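Local coordinates for protein superoxide dismutase (Chaetomium thermophilum, PDB 4BR6) that catalyses the dismutation of superoxide to hydrogen peroxide and molecular oxygen at a manganese centre, and so probably protects cells from toxic radicals, at residues Ala46-Lys51 with Thr55-Leu60; Asn115-Gly120 with Leu138-Arg143; Ala127-Asp132 with Ile185-Val190. All coordinates share one frame; numbering follows the deposited sequence.

Contact 1. Residues Ala46-Lys51 with Thr55-Leu60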
loop_
_atom_site.group_PDB
_atom_site.type_symbol
_atom_site.label_atom_id
_atom_site.label_comp_id
_atom_site.label_asym_id
_atom_site.label_seq_id
_atom_site.Cartn_x
_atom_site.Cartn_y
_atom_site.Cartn_z
ATOM N N ALA B 46 24.502 -7.621 3.585
ATOM C CA ALA B 46 25.534 -8.622 3.865
ATOM C C ALA B 46 26.361 -8.237 5.090
ATOM O O ALA B 46 26.746 -9.094 5.897
ATOM C CB ALA B 46 26.448 -8.775 2.666
ATOM N N GLU B 47 26.649 -6.942 5.203
ATOM C CA GLU B 47 27.390 -6.406 6.331
ATOM C C GLU B 47 26.660 -6.718 7.624
ATOM O O GLU B 47 27.274 -7.074 8.632
ATOM C CB GLU B 47 27.548 -4.898 6.162
ATOM C CG GLU B 47 28.174 -4.172 7.346
ATOM C CD GLU B 47 28.646 -2.774 6.985
ATOM O OE1 GLU B 47 28.774 -2.468 5.777
ATOM O OE2 GLU B 47 28.882 -1.975 7.918
ATOM N N ALA B 48 25.338 -6.585 7.585
ATOM C CA ALA B 48 24.502 -6.812 8.757
ATOM C C ALA B 48 24.475 -8.292 9.102
ATOM O O ALA B 48 24.584 -8.679 10.267
ATOM C CB ALA B 48 23.080 -6.301 8.500
ATOM N N GLU B 49 24.327 -9.114 8.071
ATOM C CA GLU B 49 24.165 -10.547 8.230
ATOM C C GLU B 49 25.393 -11.185 8.868
ATOM O O GLU B 49 25.281 -12.161 9.610
ATOM C CB GLU B 49 23.902 -11.173 6.863
ATOM C CG GLU B 49 23.480 -12.622 6.896
ATOM C CD GLU B 49 23.185 -13.147 5.514
ATOM O OE1 GLU B 49 22.917 -12.318 4.615
ATOM O OE2 GLU B 49 23.232 -14.381 5.321
ATOM N N ALA B 50 26.568 -10.643 8.574
ATOM C CA ALA B 50 27.795 -11.176 9.136
ATOM C C ALA B 50 27.866 -10.875 10.625
ATOM O O ALA B 50 28.514 -11.600 11.383
ATOM C CB ALA B 50 28.999 -10.598 8.417
ATOM N N LYS B 51 27.182 -9.807 11.037
ATOM C CA LYS B 51 27.161 -9.362 12.430
ATOM C C LYS B 51 25.876 -9.787 13.155
ATOM O O LYS B 51 25.582 -9.296 14.254
ATOM C CB LYS B 51 27.319 -7.838 12.493
ATOM C CG LYS B 51 28.688 -7.326 12.052
ATOM C CD LYS B 51 29.778 -7.728 13.046
ATOM C CE LYS B 51 31.166 -7.344 12.558
ATOM N NZ LYS B 51 32.225 -7.876 13.457
ATOM N N THR B 55 17.698 -7.286 12.448
ATOM C CA THR B 55 16.861 -6.107 12.531
ATOM C C THR B 55 17.266 -5.166 11.403
ATOM O O THR B 55 16.421 -4.689 10.646
ATOM C CB THR B 55 17.010 -5.431 13.907
ATOM O OG1 THR B 55 16.470 -6.300 14.907
ATOM C CG2 THR B 55 16.279 -4.106 13.952
ATOM N N LYS B 56 18.568 -4.932 11.276
ATOM C CA LYS B 56 19.096 -4.032 10.263
ATOM C C LYS B 56 18.859 -4.607 8.871
ATOM O O LYS B 56 18.428 -3.902 7.955
ATOM C CB LYS B 56 20.595 -3.802 10.495
ATOM C CG LYS B 56 21.273 -2.916 9.465
ATOM C CD LYS B 56 20.765 -1.488 9.518
ATOM C CE LYS B 56 21.454 -0.608 8.488
ATOM N NZ LYS B 56 20.888 0.765 8.488
ATOM N N ALA B 57 19.154 -5.893 8.716
ATOM C CA ALA B 57 18.986 -6.573 7.438
ATOM C C ALA B 57 17.579 -6.365 6.883
ATOM O O ALA B 57 17.412 -5.925 5.749
ATOM C CB ALA B 57 19.275 -8.062 7.591
ATOM N N ALA B 58 16.574 -6.672 7.696
ATOM C CA ALA B 58 15.176 -6.550 7.281
ATOM C C ALA B 58 14.788 -5.116 6.960
ATOM O O ALA B 58 13.994 -4.880 6.057
ATOM C CB ALA B 58 14.250 -7.101 8.351
ATOM N N SER B 59 15.345 -4.172 7.710
ATOM C CA SER B 59 15.054 -2.748 7.550
ATOM C C SER B 59 15.435 -2.227 6.167
ATOM O O SER B 59 14.930 -1.195 5.725
ATOM C CB SER B 59 15.819 -1.947 8.598
ATOM O OG SER B 59 17.156 -1.780 8.196
ATOM N N LEU B 60 16.337 -2.935 5.501
ATOM C CA LEU B 60 16.778 -2.565 4.157
ATOM C C LEU B 60 15.902 -3.146 3.049
ATOM O O LEU B 60 16.136 -2.893 1.872
ATOM C CB LEU B 60 18.232 -2.996 3.958
ATOM C CG LEU B 60 19.207 -2.164 4.790
ATOM C CD1 LEU B 60 20.437 -2.982 5.162
ATOM C CD2 LEU B 60 19.577 -0.913 4.017
#
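Apolar contact carries this meeting of two helices, and the methyl of A48 is its centre. From the helix of 46-51 this methyl points at the helix of 55-60 and settles over the first turn there, 4.0 Å from the backbone N of A57. The methyl of A57 points back, and the two CB atoms, A48 CB and A57 CB, lie 4.3 Å apart. Alanine suits both places: with one carbon each, the backbones can close until the CA atoms of A48 and A57 are 5.7 Å apart.

K56 flanks this pair with the root of its chain. CG stands anti to the backbone N (chi1 178°), which sets CG of K56 4.0 Å from CB of A48; a bend at chi2 (66°) then leads the ammonium end away from the partner helix. Aliphatic carbons thus pack while the charge stays toward solvent.

None of the hydrogen bonds here joins the two segments. The K51 N to A48 O bond, 2.9 Å, belongs to the winding-down of helix 20-50, and D53, in the turn between the segments, accepts from K56 N. L60 reaches A44 and T45 on the long helix, while L72 and G68 of the second subunit pack on T55 and A58.

This is the closed end of the family's alpha-hairpin. With no hydrogen bond or salt bridge across the two segments, their mutual fit rests on shape and small side chains.

Contact 2. Residues Asn115-Gly120 with Leu138-Arg143; sequences NAALTG and LAIVTR
A117 lays its methyl against the branch methyl of I140, with A117 CB 3.7 Å from I140 CG2. The isoleucine presents that methyl because CG2 is anti to the backbone N, while CG1 (chi1 -64°) stands beside the N; the side chain also touches F110, Q113 and M114 of the same helix. Two residues further along the strand, T142 adds its own methyl: CG2 lies 4.1 Å from A117 CB and 3.9 Å from the carbonyl O of A117, so one alanine meets both strand residues. Beta-branched residues suit an extended strand, and a small alanine lets the helix come near, the CA atoms of A117 and T142 being 7.0 Å apart.

The arrangement is helix-on-sheet packing in the C-terminal alpha/beta domain of iron/manganese superoxide dismutases. Strand 138-144 is an outer strand of the three-stranded antiparallel sheet within the chain. V141 points away from the helix and packs on W128, and its CG2 lies over one face of the R143 guanidinium. That group is tied down by NH1 of R143, which donates to the carbonyl O of T142 at 2.8 Å from above the carbonyl plane, and by NE, which bonds to P148 O.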
loop_
_atom_site.group_PDB
_atom_site.type_symbol
_atom_site.label_atom_id
_atom_site.label_comp_id
_atom_site.label_asym_id
_atom_site.label_seq_id
_atom_site.Cartn_x
_atom_site.Cartn_y
_atom_site.Cartn_z
ATOM N N ASN B 115 -3.062 2.527 -22.928
ATOM C CA ASN B 115 -3.103 3.970 -22.743
ATOM C C ASN B 115 -4.028 4.384 -21.600
ATOM O O ASN B 115 -3.705 5.277 -20.833
ATOM C CB ASN B 115 -3.526 4.665 -24.039
ATOM C CG ASN B 115 -2.400 4.720 -25.065
ATOM O OD1 ASN B 115 -1.235 4.511 -24.736
ATOM N ND2 ASN B 115 -2.745 5.021 -26.306
ATOM N N ALA B 116 -5.175 3.729 -21.485
ATOM C CA ALA B 116 -6.082 3.986 -20.373
ATOM C C ALA B 116 -5.448 3.588 -19.041
ATOM O O ALA B 116 -5.529 4.326 -18.061
ATOM C CB ALA B 116 -7.387 3.241 -20.576
ATOM N N ALA B 117 -4.826 2.414 -19.005
ATOM C CA ALA B 117 -4.186 1.920 -17.793
ATOM C C ALA B 117 -3.114 2.882 -17.319
ATOM O O ALA B 117 -2.963 3.098 -16.127
ATOM C CB ALA B 117 -3.574 0.567 -18.039
ATOM N N LEU B 118 -2.369 3.454 -18.257
ATOM C CA LEU B 118 -1.325 4.410 -17.917
ATOM C C LEU B 118 -1.967 5.658 -17.336
ATOM O O LEU B 118 -1.488 6.211 -16.337
ATOM C CB LEU B 118 -0.513 4.759 -19.157
ATOM C CG LEU B 118 0.410 3.663 -19.698
ATOM C CD1 LEU B 118 0.658 3.896 -21.188
ATOM C CD2 LEU B 118 1.750 3.601 -18.915
ATOM N N THR B 119 -3.061 6.086 -17.970
ATOM C CA THR B 119 -3.802 7.290 -17.578
ATOM C C THR B 119 -4.434 7.160 -16.197
ATOM O O THR B 119 -4.638 8.155 -15.516
ATOM C CB THR B 119 -4.919 7.625 -18.618
ATOM O OG1 THR B 119 -4.334 8.251 -19.767
ATOM C CG2 THR B 119 -5.970 8.565 -18.041
ATOM N N GLY B 120 -4.757 5.932 -15.799
ATOM C CA GLY B 120 -5.424 5.680 -14.536
ATOM C C GLY B 120 -4.471 5.444 -13.375
ATOM O O GLY B 120 -4.908 5.242 -12.243
ATOM N N LEU B 138 -1.851 -13.071 -22.443
ATOM C CA LEU B 138 -1.328 -11.717 -22.248
ATOM C C LEU B 138 -2.292 -10.821 -21.465
ATOM O O LEU B 138 -3.504 -10.971 -21.562
ATOM C CB LEU B 138 -1.062 -11.057 -23.607
ATOM C CG LEU B 138 -0.083 -11.746 -24.550
ATOM C CD1 LEU B 138 0.058 -10.903 -25.790
ATOM C CD2 LEU B 138 1.263 -11.978 -23.861
ATOM N N ALA B 139 -1.750 -9.870 -20.709
ATOM C CA ALA B 139 -2.571 -8.909 -19.989
ATOM C C ALA B 139 -1.835 -7.592 -19.809
ATOM O O ALA B 139 -0.619 -7.510 -20.001
ATOM C CB ALA B 139 -3.002 -9.469 -18.630
ATOM N N ILE B 140 -2.587 -6.558 -19.451
ATOM C CA ILE B 140 -2.009 -5.278 -19.071
ATOM C C ILE B 140 -2.094 -5.167 -17.543
ATOM O O ILE B 140 -3.170 -5.296 -16.970
ATOM C CB ILE B 140 -2.771 -4.111 -19.757
ATOM C CG1 ILE B 140 -2.602 -4.197 -21.274
ATOM C CG2 ILE B 140 -2.296 -2.743 -19.240
ATOM C CD1 ILE B 140 -3.714 -3.515 -22.053
ATOM N N VAL B 141 -0.955 -4.968 -16.886
ATOM C CA VAL B 141 -0.951 -4.752 -15.450
ATOM C C VAL B 141 -0.339 -3.399 -15.184
ATOM O O VAL B 141 0.355 -2.853 -16.038
ATOM C CB VAL B 141 -0.155 -5.833 -14.695
ATOM C CG1 VAL B 141 -0.781 -7.216 -14.945
ATOM C CG2 VAL B 141 1.333 -5.804 -15.092
ATOM N N THR B 142 -0.599 -2.876 -13.988
ATOM C CA THR B 142 0.037 -1.663 -13.520
ATOM C C THR B 142 0.844 -1.990 -12.258
ATOM O O THR B 142 0.510 -2.915 -11.515
ATOM C CB THR B 142 -1.003 -0.581 -13.227
ATOM O OG1 THR B 142 -1.977 -1.097 -12.314
ATOM C CG2 THR B 142 -1.685 -0.157 -14.515
ATOM N N ARG B 143 1.920 -1.250 -12.035
ATOM C CA ARG B 143 2.712 -1.396 -10.821
ATOM C C ARG B 143 2.952 -0.015 -10.234
ATOM O O ARG B 143 3.184 0.937 -10.972
ATOM C CB ARG B 143 4.036 -2.097 -11.137
ATOM C CG ARG B 143 3.859 -3.531 -11.595
ATOM C CD ARG B 143 3.643 -4.460 -10.407
ATOM N NE ARG B 143 3.458 -5.858 -10.793
ATOM C CZ ARG B 143 2.295 -6.397 -11.166
ATOM N NH1 ARG B 143 1.193 -5.667 -11.237
ATOM N NH2 ARG B 143 2.234 -7.683 -11.477
#

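Contact 3. Residues Ala127-Asp132 with Ile185-Val190; sequences AWLAKD and INWKTV
L129 reaches out from strand 125-132 with a single methyl, CD2, to meet both W187 and V190 at the start of helix 187-195. The methyl comes at the edge of the tryptophan ring, near its plane, with L129 CD2 4.4 Å from W187 CZ3. V190 approaches the same methyl through one branch, V190 CG1 lying 4.5 Å from L129 CD2. CB of L129 faces the helix, and CG continues anti to the backbone N (chi1 170°). Leucine suits the place because it spans the gap to the helix, where the closest pair of CA atoms, L129 and V190, is 9.3 Å apart.

The firmer packing lies around W187 itself. CG2 of I185 sits 3.5 Å above one face of its ring, offset toward the rim, and F110 touches both W187 and L129. M157 packs on I185 and V190. Against this, the meeting of strand and helix is light, three buried residues in van der Waals contact.

K188 is the exposed residue of the helix start, and its side chain touches E87. N186 is buried and serves as the N-cap: its OD1 accepts from K188 N at 2.9 Å, the donor tilted 18° from the carbonyl plane, and from T189 N at 3.2 Å, the donor well above that plane. Asparagine fits here because one carbonyl oxygen can grip two NH groups of the first turn, where the usual helical acceptors are lacking or, as for T189 N, the backbone bond is weak. Farther along the strand K131 NZ bonds to the carbonyl oxygens of F194 and A197.

A capped C-terminal helix packed over the antiparallel sheet belongs to the alpha/beta C-terminal domain of the iron/manganese superoxide dismutases.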
loop_
_atom_site.group_PDB
_atom_site.type_symbol
_atom_site.label_atom_id
_atom_site.label_comp_id
_atom_site.label_asym_id
_atom_site.label_seq_id
_atom_site.Cartn_x
_atom_site.Cartn_y
_atom_site.Cartn_z
ATOM N N ALA B 127 3.092 0.815 -16.526
ATOM C CA ALA B 127 2.198 -0.179 -17.132
ATOM C C ALA B 127 3.026 -1.135 -17.990
ATOM O O ALA B 127 4.013 -0.730 -18.621
ATOM C CB ALA B 127 1.090 0.478 -17.962
ATOM N N TRP B 128 2.609 -2.401 -17.994
ATOM C CA TRP B 128 3.303 -3.463 -18.698
ATOM C C TRP B 128 2.325 -4.306 -19.477
ATOM O O TRP B 128 1.222 -4.565 -19.010
ATOM C CB TRP B 128 4.004 -4.386 -17.714
ATOM C CG TRP B 128 5.061 -3.707 -16.895
ATOM C CD1 TRP B 128 4.890 -3.016 -15.740
ATOM C CD2 TRP B 128 6.459 -3.655 -17.192
ATOM N NE1 TRP B 128 6.098 -2.537 -15.289
ATOM C CE2 TRP B 128 7.074 -2.915 -16.167
ATOM C CE3 TRP B 128 7.247 -4.161 -18.228
ATOM C CZ2 TRP B 128 8.436 -2.669 -16.147
ATOM C CZ3 TRP B 128 8.603 -3.918 -18.205
ATOM C CH2 TRP B 128 9.182 -3.180 -17.174
ATOM N N LEU B 129 2.738 -4.717 -20.673
ATOM C CA LEU B 129 2.201 -5.905 -21.309
ATOM C C LEU B 129 2.963 -7.078 -20.693
ATOM O O LEU B 129 4.194 -7.112 -20.738
ATOM C CB LEU B 129 2.455 -5.868 -22.817
ATOM C CG LEU B 129 2.163 -7.151 -23.603
ATOM C CD1 LEU B 129 0.702 -7.559 -23.464
ATOM C CD2 LEU B 129 2.540 -6.956 -25.060
ATOM N N ALA B 130 2.261 -8.034 -20.100
ATOM C CA ALA B 130 2.931 -9.160 -19.460
ATOM C C ALA B 130 2.326 -10.479 -19.912
ATOM O O ALA B 130 1.193 -10.515 -20.378
ATOM C CB ALA B 130 2.876 -9.039 -17.956
ATOM N N LYS B 131 3.084 -11.555 -19.736
ATOM C CA LYS B 131 2.676 -12.882 -20.187
ATOM C C LYS B 131 2.651 -13.899 -19.050
ATOM O O LYS B 131 3.661 -14.105 -18.365
ATOM C CB LYS B 131 3.634 -13.375 -21.265
ATOM C CG LYS B 131 3.231 -14.694 -21.892
ATOM C CD LYS B 131 4.214 -15.102 -22.981
ATOM C CE LYS B 131 3.753 -16.337 -23.726
ATOM N NZ LYS B 131 4.785 -16.838 -24.679
ATOM N N ASP B 132 1.504 -14.548 -18.864
ATOM C CA ASP B 132 1.366 -15.581 -17.834
ATOM C C ASP B 132 2.316 -16.730 -18.127
ATOM O O ASP B 132 2.345 -17.249 -19.240
ATOM C CB ASP B 132 -0.073 -16.100 -17.766
ATOM C CG ASP B 132 -0.276 -17.111 -16.654
ATOM O OD1 ASP B 132 0.148 -18.269 -16.819
ATOM O OD2 ASP B 132 -0.844 -16.745 -15.612
ATOM N N ILE B 185 8.536 2.251 -29.689
ATOM C CA ILE B 185 8.558 0.943 -29.012
ATOM C C ILE B 185 9.225 -0.128 -29.870
ATOM O O ILE B 185 8.806 -0.358 -30.990
ATOM C CB ILE B 185 7.127 0.434 -28.675
ATOM C CG1 ILE B 185 6.426 1.406 -27.729
ATOM C CG2 ILE B 185 7.170 -0.970 -28.056
ATOM C CD1 ILE B 185 7.147 1.621 -26.415
ATOM N N ASN B 186 10.242 -0.804 -29.332
ATOM C CA ASN B 186 10.935 -1.852 -30.080
ATOM C C ASN B 186 10.193 -3.194 -30.027
ATOM O O ASN B 186 10.389 -3.982 -29.109
ATOM C CB ASN B 186 12.370 -2.037 -29.582
ATOM C CG ASN B 186 13.198 -2.886 -30.521
ATOM O OD1 ASN B 186 12.654 -3.690 -31.269
ATOM N ND2 ASN B 186 14.516 -2.690 -30.513
ATOM N N TRP B 187 9.366 -3.469 -31.035
ATOM C CA TRP B 187 8.543 -4.677 -31.022
ATOM C C TRP B 187 9.338 -5.912 -31.375
ATOM O O TRP B 187 8.845 -7.022 -31.259
ATOM C CB TRP B 187 7.331 -4.550 -31.943
ATOM C CG TRP B 187 6.339 -3.600 -31.387
ATOM C CD1 TRP B 187 6.055 -2.359 -31.842
ATOM C CD2 TRP B 187 5.528 -3.799 -30.227
ATOM N NE1 TRP B 187 5.106 -1.768 -31.051
ATOM C CE2 TRP B 187 4.768 -2.633 -30.050
ATOM C CE3 TRP B 187 5.374 -4.849 -29.321
ATOM C CZ2 TRP B 187 3.863 -2.492 -29.016
ATOM C CZ3 TRP B 187 4.476 -4.704 -28.301
ATOM C CH2 TRP B 187 3.730 -3.537 -28.155
ATOM N N LYS B 188 10.581 -5.721 -31.792
ATOM C CA LYS B 188 11.472 -6.853 -32.005
ATOM C C LYS B 188 11.975 -7.362 -30.653
ATOM O O LYS B 188 12.061 -8.561 -30.422
ATOM C CB LYS B 188 12.620 -6.458 -32.936
ATOM C CG LYS B 188 13.743 -7.471 -33.039
ATOM C CD LYS B 188 14.473 -7.391 -34.382
ATOM C CE LYS B 188 14.792 -5.968 -34.803
ATOM N NZ LYS B 188 15.586 -5.225 -33.791
ATOM N N THR B 189 12.277 -6.451 -29.740
ATOM C CA THR B 189 12.668 -6.862 -28.389
ATOM C C THR B 189 11.516 -7.602 -27.714
ATOM O O THR B 189 11.717 -8.628 -27.086
ATOM C CB THR B 189 13.053 -5.659 -27.510
ATOM O OG1 THR B 189 14.175 -4.992 -28.083
ATOM C CG2 THR B 189 13.405 -6.096 -26.106
ATOM N N VAL B 190 10.311 -7.057 -27.834
ATOM C CA VAL B 190 9.134 -7.645 -27.193
ATOM C C VAL B 190 8.901 -9.071 -27.667
ATOM O O VAL B 190 8.587 -9.944 -26.877
ATOM C CB VAL B 190 7.865 -6.818 -27.489
ATOM C CG1 VAL B 190 6.630 -7.443 -26.826
ATOM C CG2 VAL B 190 8.072 -5.380 -27.047
#

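Contacts 2 and 3 share one sheet. Their strands 138-144 and 125-132 are antiparallel neighbours, joined by probable backbone hydrogen bonds from A130 N to A139 O (2.9 Å) and from W128 N to V141 O (3.0 Å), and L118 of contact 2 packs on A127 of contact 3; their centres are 12 Å apart. Contact 1 stands alone in the alpha-hairpin domain, its centre 36 Å from that of either other contact and on the opposite side of the chain's centre from contact 3. Manganese is bound by H26, H74, D160 and H164, drawn from both domains. Contact 2 does not reach the site; the side chains of T142 and D160 are about 11 Å apart.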